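Local structure of putative secreted protein (Streptomyces coelicolor A3, 2QF9) at residues A[27-32]-A[102-107]; A[36-41]-A[166-171]. The protein is of unknown function, a putative secreted, all-helical bundle protein of the DUF305 family, which is grouped with the ferritin clan. One frame throughout, in Å; residues are numbered along the deposited sequence.

Interaction 1: residues A[27-32]-A[102-107]; sequences SYIVRD and KKLGTL. With EDO (1,2-ethanediol), chain C.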
ATOM      1  N   SER A  27      -9.126   1.646  -7.015  1.00 10.87           N
ATOM      2  CA  SER A  27      -9.713   1.804  -5.678  1.00 10.60           C
ATOM      3  C   SER A  27      -9.699   3.246  -5.184  1.00  9.94           C
ATOM      4  O   SER A  27     -10.702   3.727  -4.632  1.00  9.43           O
ATOM      5  CB  SER A  27      -9.042   0.841  -4.681  1.00 10.20           C
ATOM      6  OG  SER A  27      -9.276  -0.502  -5.129  1.00 15.02           O
ATOM      7  N   TYR A  28      -8.582   3.949  -5.411  1.00  9.17           N
ATOM      8  CA  TYR A  28      -8.508   5.374  -5.103  1.00 10.12           C
ATOM      9  C   TYR A  28      -9.545   6.165  -5.899  1.00 10.23           C
ATOM     10  O   TYR A  28     -10.194   7.053  -5.353  1.00 10.96           O
ATOM     11  CB  TYR A  28      -7.107   5.937  -5.388  1.00  9.72           C
ATOM     12  CG  TYR A  28      -6.227   5.854  -4.167  1.00 10.54           C
ATOM     13  CD1 TYR A  28      -5.364   4.761  -3.968  1.00 10.04           C
ATOM     14  CD2 TYR A  28      -6.305   6.837  -3.169  1.00 10.88           C
ATOM     15  CE1 TYR A  28      -4.567   4.679  -2.812  1.00 12.32           C
ATOM     16  CE2 TYR A  28      -5.493   6.757  -1.998  1.00 11.73           C
ATOM     17  CZ  TYR A  28      -4.654   5.672  -1.832  1.00 11.53           C
ATOM     18  OH  TYR A  28      -3.870   5.587  -0.699  1.00 11.13           O
ATOM     19  N   ILE A  29      -9.699   5.827  -7.178  1.00 10.25           N
ATOM     20  CA  ILE A  29     -10.614   6.561  -8.047  1.00 10.15           C
ATOM     21  C   ILE A  29     -12.072   6.364  -7.599  1.00 10.10           C
ATOM     22  O   ILE A  29     -12.800   7.353  -7.385  1.00  9.52           O
ATOM     23  CB  ILE A  29     -10.440   6.180  -9.549  1.00  9.74           C
ATOM     24  CG1 ILE A  29      -9.040   6.579 -10.066  1.00  9.83           C
ATOM     25  CG2 ILE A  29     -11.522   6.867 -10.393  1.00 10.65           C
ATOM     26  CD1 ILE A  29      -8.704   5.907 -11.410  1.00 10.95           C
ATOM     27  N   VAL A  30     -12.488   5.109  -7.428  1.00  9.72           N
ATOM     28  CA  VAL A  30     -13.888   4.855  -7.062  1.00 10.84           C
ATOM     29  C   VAL A  30     -14.260   5.496  -5.711  1.00 10.45           C
ATOM     30  O   VAL A  30     -15.374   5.970  -5.539  1.00 11.40           O
ATOM     31  CB  VAL A  30     -14.283   3.358  -7.122  1.00 10.63           C
ATOM     32  CG1 VAL A  30     -13.804   2.595  -5.892  1.00  9.43           C
ATOM     33  CG2 VAL A  30     -15.823   3.227  -7.278  1.00 10.67           C
ATOM     34  N   ARG A  31     -13.320   5.525  -4.768  1.00 10.23           N
ATOM     35  CA  ARG A  31     -13.632   6.052  -3.448  1.00 11.15           C
ATOM     36  C   ARG A  31     -13.927   7.551  -3.502  1.00 12.07           C
ATOM     37  O   ARG A  31     -14.667   8.076  -2.658  1.00 13.00           O
ATOM     38  CB  ARG A  31     -12.547   5.700  -2.425  1.00 11.08           C
ATOM     39  CG  ARG A  31     -12.616   4.230  -1.980  1.00 10.75           C
ATOM     40  CD  ARG A  31     -11.413   3.866  -1.087  1.00 12.02           C
ATOM     41  NE  ARG A  31     -11.195   4.836  -0.007  1.00 17.30           N
ATOM     42  CZ  ARG A  31     -11.810   4.815   1.173  1.00 17.27           C
ATOM     43  NH1 ARG A  31     -12.719   3.887   1.444  1.00 15.27           N
ATOM     44  NH2 ARG A  31     -11.532   5.741   2.081  1.00 18.49           N
ATOM     45  N   ASP A  32     -13.410   8.218  -4.532  1.00 12.33           N
ATOM     46  CA  ASP A  32     -13.653   9.641  -4.721  1.00 13.78           C
ATOM     47  C   ASP A  32     -14.927   9.936  -5.539  1.00 14.40           C
ATOM     48  O   ASP A  32     -15.339  11.098  -5.658  1.00 15.81           O
ATOM     49  CB  ASP A  32     -12.434  10.325  -5.355  1.00 14.61           C
ATOM     50  CG  ASP A  32     -11.366  10.713  -4.327  1.00 14.95           C
ATOM     51  OD1 ASP A  32     -11.505  10.411  -3.125  1.00 17.64           O
ATOM     52  OD2 ASP A  32     -10.375  11.327  -4.742  1.00 17.78           O
ATOM     53  N   LYS A 102     -10.032   6.240 -17.455  1.00 13.65           N
ATOM     54  CA  LYS A 102     -10.572   7.581 -17.639  1.00 14.55           C
ATOM     55  C   LYS A 102     -12.089   7.600 -17.404  1.00 13.47           C
ATOM     56  O   LYS A 102     -12.595   8.474 -16.688  1.00 13.52           O
ATOM     57  CB  LYS A 102     -10.246   8.103 -19.036  1.00 14.56           C
ATOM     58  CG  LYS A 102     -10.849   9.485 -19.323  1.00 17.49           C
ATOM     59  CD  LYS A 102     -10.602   9.920 -20.764  1.00 18.48           C
ATOM     60  CE  LYS A 102     -10.977  11.383 -20.933  1.00 24.66           C
ATOM     61  NZ  LYS A 102     -12.452  11.532 -20.905  1.00 28.59           N
ATOM     62  N   LYS A 103     -12.799   6.635 -17.997  1.00 13.10           N
ATOM     63  CA  LYS A 103     -14.251   6.578 -17.896  1.00 13.12           C
ATOM     64  C   LYS A 103     -14.652   6.474 -16.434  1.00 12.58           C
ATOM     65  O   LYS A 103     -15.536   7.201 -15.980  1.00 13.11           O
ATOM     66  CB  LYS A 103     -14.834   5.411 -18.702  1.00 13.79           C
ATOM     67  CG  LYS A 103     -16.339   5.346 -18.652  1.00 15.84           C
ATOM     68  CD  LYS A 103     -16.858   4.226 -19.535  1.00 20.71           C
ATOM     69  CE  LYS A 103     -18.186   3.680 -19.012  1.00 25.32           C
ATOM     70  NZ  LYS A 103     -19.308   4.636 -19.158  1.00 30.18           N
ATOM     71  N   LEU A 104     -13.975   5.596 -15.689  1.00 12.13           N
ATOM     72  CA  LEU A 104     -14.280   5.402 -14.267  1.00 12.47           C
ATOM     73  C   LEU A 104     -14.273   6.728 -13.505  1.00 13.09           C
ATOM     74  O   LEU A 104     -15.175   7.005 -12.698  1.00 12.60           O
ATOM     75  CB  LEU A 104     -13.281   4.418 -13.615  1.00 12.41           C
ATOM     76  CG  LEU A 104     -13.498   4.133 -12.122  1.00 12.98           C
ATOM     77  CD1 LEU A 104     -14.859   3.493 -11.862  1.00 12.84           C
ATOM     78  CD2 LEU A 104     -12.382   3.241 -11.612  1.00 13.14           C
ATOM     79  N   GLY A 105     -13.250   7.532 -13.789  1.00 12.99           N
ATOM     80  CA  GLY A 105     -13.052   8.827 -13.169  1.00 14.20           C
ATOM     81  C   GLY A 105     -14.100   9.869 -13.513  1.00 15.38           C
ATOM     82  O   GLY A 105     -14.184  10.892 -12.818  1.00 16.41           O
ATOM     83  N   THR A 106     -14.885   9.622 -14.569  1.00 14.99           N
ATOM     84  CA  THR A 106     -15.967  10.543 -14.999  1.00 15.51           C
ATOM     85  C   THR A 106     -17.341  10.187 -14.410  1.00 15.49           C
ATOM     86  O   THR A 106     -18.281  10.989 -14.481  1.00 15.28           O
ATOM     87  CB  THR A 106     -16.136  10.593 -16.543  1.00 15.92           C
ATOM     88  OG1 THR A 106     -16.689   9.353 -16.999  1.00 16.83           O
ATOM     89  CG2 THR A 106     -14.798  10.897 -17.263  1.00 17.44           C
ATOM     90  N   LEU A 107     -17.469   8.974 -13.867  1.00 14.52           N
ATOM     91  CA  LEU A 107     -18.749   8.489 -13.333  1.00 15.06           C
ATOM     92  C   LEU A 107     -18.976   8.880 -11.878  1.00 15.49           C
ATOM     93  O   LEU A 107     -18.024   9.216 -11.165  1.00 15.56           O
ATOM     94  CB  LEU A 107     -18.837   6.968 -13.479  1.00 14.30           C
ATOM     95  CG  LEU A 107     -18.719   6.473 -14.925  1.00 14.90           C
ATOM     96  CD1 LEU A 107     -18.719   4.948 -14.966  1.00 15.11           C
ATOM     97  CD2 LEU A 107     -19.839   7.037 -15.778  1.00 15.80           C
TER
HETATM   98  C1  EDO C   1      -2.041   2.692   0.422  1.00 19.37           C
HETATM   99  O1  EDO C   1      -2.337   3.513  -0.698  1.00 15.86           O
HETATM  100  C2  EDO C   1      -2.706   1.340   0.201  1.00 18.43           C
HETATM  101  O2  EDO C   1      -4.012   1.373   0.751  1.00 15.94           O
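Ile-29, near the C-terminal end of helix 8-31, packs against Leu-104 and Gly-105 of the short helix 98-106 and joins it to the side of the helical bundle, a fold consistent with the ferritin clan. The tight part is small and wholly apolar. Its centre is the methyl branch CG2 of Ile-29, which lies 3.8 Å from Leu-104 CG and 3.7 Å from Gly-105 CA. Because CG2 stands opposite the backbone N across the CA-CB bond, with CG1 turned away from the carbonyl carbon (chi1 -64°), this branch reaches into the angle between the leucine and the glycine backbone. Leu-104 answers with CG and CD2, its side chain swung from the backbone N by a full half-turn (chi1 -180°), and CD2 comes to 3.9 Å from Ile-29 CG2. The closest backbone approach is 6.1 Å, between Ile-29 CA and Gly-105 CA. With 159 Å² buried, both sides summed, the interface is small.

The rest is looser. Leu-104 is buried and Ile-29 partly exposed, whereas Lys-102, Lys-103 and Thr-106 are exposed along helix 98-106, and Lys-103 makes a cation-pi contact with Tyr-115. On helix 8-31, Tyr-28 belongs to the subunit interface, packing edge-to-face with Tyr-44 of the second subunit. Its OH is hydrogen-bonded, at 2.6 Å, to O1 of an ethanediol, probably from the crystallisation liquor, which lies at the ring edge in its plane. Near the C-terminal end of helix 98-106, Lys-103 O accepts from both Thr-106 N and Thr-106 OG1, the hydroxyl lying in the carbonyl plane on a lone pair at 2.6 Å from OG1 to O.

Interaction 2: residues A[36-41]-A[166-171]; sequences DEEVRR and AERGAK. With EDO (1,2-ethanediol), chain D.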
ATOM      1  N   ASP A  36     -20.980   5.460  -1.394  1.00 13.73           N
ATOM      2  CA  ASP A  36     -21.485   4.145  -1.011  1.00 13.37           C
ATOM      3  C   ASP A  36     -20.539   3.398  -0.068  1.00 13.73           C
ATOM      4  O   ASP A  36     -19.395   3.130  -0.428  1.00 13.22           O
ATOM      5  CB  ASP A  36     -21.750   3.281  -2.228  1.00 12.59           C
ATOM      6  CG  ASP A  36     -22.357   1.963  -1.855  1.00 11.84           C
ATOM      7  OD1 ASP A  36     -23.539   1.958  -1.422  1.00 14.54           O
ATOM      8  OD2 ASP A  36     -21.657   0.931  -1.955  1.00 11.86           O
ATOM      9  N   GLU A  37     -21.027   3.046   1.121  0.50 13.74           N
ATOM     10  CA  GLU A  37     -20.161   2.441   2.150  0.50 14.28           C
ATOM     11  C   GLU A  37     -19.604   1.052   1.776  0.50 13.80           C
ATOM     12  O   GLU A  37     -18.422   0.772   2.005  0.50 13.10           O
ATOM     13  CB  GLU A  37     -20.867   2.419   3.517  0.50 14.35           C
ATOM     14  CG  GLU A  37     -21.034   3.807   4.141  0.50 15.01           C
ATOM     15  CD  GLU A  37     -22.132   3.876   5.204  0.50 15.93           C
ATOM     16  OE1 GLU A  37     -21.781   4.055   6.383  0.50 20.21           O
ATOM     17  OE2 GLU A  37     -23.339   3.778   4.870  0.50 18.25           O
ATOM     18  N   GLU A  38     -20.447   0.197   1.200  1.00 13.61           N
ATOM     19  CA  GLU A  38     -20.040  -1.172   0.824  1.00 13.72           C
ATOM     20  C   GLU A  38     -18.945  -1.167  -0.218  1.00 12.94           C
ATOM     21  O   GLU A  38     -17.910  -1.838  -0.058  1.00 12.91           O
ATOM     22  CB  GLU A  38     -21.222  -1.938   0.250  1.00 12.94           C
ATOM     23  CG  GLU A  38     -22.120  -2.555   1.269  1.00 16.32           C
ATOM     24  CD  GLU A  38     -23.200  -3.338   0.589  1.00 17.84           C
ATOM     25  OE1 GLU A  38     -23.867  -2.768  -0.301  1.00 16.34           O
ATOM     26  OE2 GLU A  38     -23.353  -4.527   0.923  1.00 20.15           O
ATOM     27  N   VAL A  39     -19.153  -0.387  -1.273  1.00 11.80           N
ATOM     28  CA  VAL A  39     -18.141  -0.294  -2.344  1.00 11.45           C
ATOM     29  C   VAL A  39     -16.894   0.444  -1.854  1.00 11.47           C
ATOM     30  O   VAL A  39     -15.771   0.009  -2.134  1.00 10.91           O
ATOM     31  CB  VAL A  39     -18.737   0.330  -3.637  1.00 11.76           C
ATOM     32  CG1 VAL A  39     -17.645   0.646  -4.664  1.00 11.46           C
ATOM     33  CG2 VAL A  39     -19.775  -0.630  -4.221  1.00 11.69           C
ATOM     34  N   ARG A  40     -17.071   1.521  -1.088  1.00 10.34           N
ATOM     35  CA  ARG A  40     -15.897   2.196  -0.510  1.00 11.42           C
ATOM     36  C   ARG A  40     -15.077   1.276   0.391  1.00 11.53           C
ATOM     37  O   ARG A  40     -13.831   1.330   0.344  1.00 10.84           O
ATOM     38  CB  ARG A  40     -16.289   3.482   0.234  1.00 11.74           C
ATOM     39  CG  ARG A  40     -16.597   4.646  -0.719  1.00 12.18           C
ATOM     40  CD  ARG A  40     -17.126   5.873   0.001  1.00 13.17           C
ATOM     41  NE  ARG A  40     -16.428   6.182   1.259  1.00 23.32           N
ATOM     42  CZ  ARG A  40     -15.311   6.903   1.343  1.00 22.59           C
ATOM     43  NH1 ARG A  40     -14.735   7.405   0.257  1.00 25.63           N
ATOM     44  NH2 ARG A  40     -14.775   7.134   2.518  1.00 25.03           N
ATOM     45  N   ARG A  41     -15.760   0.427   1.171  1.00 11.37           N
ATOM     46  CA  ARG A  41     -15.066  -0.509   2.077  1.00 12.53           C
ATOM     47  C   ARG A  41     -14.326  -1.567   1.263  1.00 12.17           C
ATOM     48  O   ARG A  41     -13.175  -1.890   1.566  1.00 11.65           O
ATOM     49  CB  ARG A  41     -16.008  -1.174   3.090  1.00 12.95           C
ATOM     50  CG  ARG A  41     -15.315  -2.213   3.966  1.00 16.87           C
ATOM     51  CD  ARG A  41     -14.282  -1.582   4.893  1.00 24.09           C
ATOM     52  NE  ARG A  41     -13.264  -2.537   5.350  1.00 29.22           N
ATOM     53  CZ  ARG A  41     -12.432  -2.348   6.379  1.00 30.40           C
ATOM     54  NH1 ARG A  41     -12.485  -1.238   7.120  1.00 32.16           N
ATOM     55  NH2 ARG A  41     -11.538  -3.284   6.677  1.00 31.03           N
ATOM     56  N   ALA A 166     -25.509  -7.283  -8.809  1.00 11.08           N
ATOM     57  CA  ALA A 166     -26.953  -7.594  -8.883  1.00 11.90           C
ATOM     58  C   ALA A 166     -27.783  -6.627  -8.014  1.00 12.78           C
ATOM     59  O   ALA A 166     -28.826  -6.095  -8.445  1.00 12.83           O
ATOM     60  CB  ALA A 166     -27.203  -9.015  -8.489  1.00 11.78           C
ATOM     61  N   GLU A 167     -27.301  -6.373  -6.806  1.00 12.74           N
ATOM     62  CA  GLU A 167     -28.002  -5.470  -5.884  1.00 13.94           C
ATOM     63  C   GLU A 167     -28.083  -4.035  -6.412  1.00 13.71           C
ATOM     64  O   GLU A 167     -28.982  -3.271  -6.026  1.00 13.84           O
ATOM     65  CB  GLU A 167     -27.376  -5.548  -4.482  1.00 14.59           C
ATOM     66  CG  GLU A 167     -27.812  -6.838  -3.772  1.00 15.86           C
ATOM     67  CD  GLU A 167     -27.061  -7.163  -2.487  1.00 17.40           C
ATOM     68  OE1 GLU A 167     -26.109  -6.452  -2.094  1.00 20.89           O
ATOM     69  OE2 GLU A 167     -27.454  -8.169  -1.856  1.00 24.56           O
ATOM     70  N   ARG A 168     -27.163  -3.692  -7.321  1.00 12.84           N
ATOM     71  CA  ARG A 168     -27.143  -2.386  -7.976  1.00 13.33           C
ATOM     72  C   ARG A 168     -27.803  -2.415  -9.373  1.00 13.97           C
ATOM     73  O   ARG A 168     -27.680  -1.473 -10.141  1.00 14.81           O
ATOM     74  CB  ARG A 168     -25.711  -1.820  -8.013  1.00 12.13           C
ATOM     75  CG  ARG A 168     -25.275  -1.239  -6.668  1.00 12.48           C
ATOM     76  CD  ARG A 168     -23.746  -1.284  -6.433  1.00 12.97           C
ATOM     77  NE  ARG A 168     -23.451  -0.938  -5.042  1.00 12.91           N
ATOM     78  CZ  ARG A 168     -23.625  -1.740  -3.989  1.00 13.60           C
ATOM     79  NH1 ARG A 168     -24.104  -2.971  -4.121  1.00 13.21           N
ATOM     80  NH2 ARG A 168     -23.355  -1.290  -2.767  1.00 14.12           N
ATOM     81  N   GLY A 169     -28.515  -3.502  -9.681  1.00 14.14           N
ATOM     82  CA  GLY A 169     -29.277  -3.599 -10.923  1.00 14.48           C
ATOM     83  C   GLY A 169     -28.407  -3.813 -12.151  1.00 14.11           C
ATOM     84  O   GLY A 169     -28.773  -3.422 -13.261  1.00 14.62           O
ATOM     85  N   ALA A 170     -27.252  -4.435 -11.949  1.00 13.59           N
ATOM     86  CA  ALA A 170     -26.295  -4.656 -13.026  1.00 13.53           C
ATOM     87  C   ALA A 170     -25.679  -6.057 -12.949  1.00 13.58           C
ATOM     88  O   ALA A 170     -26.033  -6.870 -12.072  1.00 12.87           O
ATOM     89  CB  ALA A 170     -25.204  -3.549 -12.998  1.00 13.84           C
ATOM     90  N   LYS A 171     -24.753  -6.337 -13.868  1.00 13.98           N
ATOM     91  CA  LYS A 171     -24.026  -7.602 -13.908  1.00 15.07           C
ATOM     92  C   LYS A 171     -22.603  -7.376 -14.431  1.00 16.10           C
ATOM     93  O   LYS A 171     -22.219  -6.236 -14.749  1.00 16.23           O
ATOM     94  CB  LYS A 171     -24.764  -8.619 -14.789  1.00 14.78           C
ATOM     95  CG  LYS A 171     -24.900  -8.167 -16.237  1.00 14.99           C
ATOM     96  CD  LYS A 171     -25.754  -9.116 -17.073  1.00 17.07           C
ATOM     97  CE  LYS A 171     -25.089 -10.489 -17.240  1.00 19.91           C
ATOM     98  NZ  LYS A 171     -25.966 -11.406 -18.067  1.00 22.45           N
TER
HETATM   99  C1  EDO D   2     -24.819   2.348   1.860  1.00 17.56           C
HETATM  100  O1  EDO D   2     -23.788   3.349   2.054  1.00 17.20           O
HETATM  101  C2  EDO D   2     -24.293   0.913   1.963  1.00 17.12           C
HETATM  102  O2  EDO D   2     -23.211   0.715   1.036  1.00 14.67           O
HETATM  103  O   HOH W   1     -25.643  -4.019  -1.912  1.00 18.53           O
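Arg-168 reaches from the end of helix 141-167 to the start of helix 37-63, where its NH2 is shared by two carboxylates in a salt-bridge network. The bond from NH2 to Glu-38 OE1 is 2.9 Å long and nearly straight (170°), on the anti side. That from NH2 to Asp-36 OD2 is equally short, 2.9 Å, but more bent, and arrives on the syn side. Both come in tilted from the carboxylate planes. Both acceptors lie near the guanidinium plane, at its edge, yet the Asp-36 plane stands 80° from the guanidinium and the Glu-38 plane is turned much less. Beside the charged groups, Val-39 CG2 packs obliquely at 3.8 Å from Arg-168 NE.

One shell further out, Asp-36 is the N-cap of helix 37-63. With CG anti to the backbone N (chi1 -176°), its OD2 also accepts from Val-39 N, which comes from the face of the carboxylate opposite to Arg-168 NH2. A water accepts from Arg-168 NH1 and donates to Glu-38 OE1 and Glu-167 OE1, bridging two acidic residues whose nearest oxygens, Glu-38 OE2 and Glu-167 OE1, are 4.5 Å apart. In an ethanediol, probably from the crystallisation liquor, O1 accepts from Glu-37 N, while O2 accepts from Glu-38 N and donates to Asp-36 OD1.

Arg-168 is itself held by Leu-164 O at NH1 and by Glu-113 at NE. Gly-169, with positive phi, closes helix 141-167 in a Schellman motif (Gly-169 N to Ala-166 O, Ala-170 N to Leu-165 O). Glu-113 of helix 109-137 touches Asp-36 and Val-39, so three helices of the bundle meet around this arginine.

Overall arrangement
Interactions 1 and 2 lie on the same side of the chain's centre, with their own centres 14 Å apart, and alternate along the chain. They touch through the consecutive helices 8-31 and 37-63: Arg-31 O is 3.0 Å from Arg-40 NH1, a probable hydrogen bond, and Val-30 CG2 packs 4.1 Å from Val-39 CG1. Interaction 1 attaches a short helix by apolar packing, whereas interaction 2 ties two long helices by charge; helix 109-137 borders both. Arg-40 also salt-bridges to Asp-32 of the second subunit, linking this region to the dimer. One ethanediol sits at the subunit interface, on Tyr-28, the other at the start of helix 37-63; neither marks a known active site.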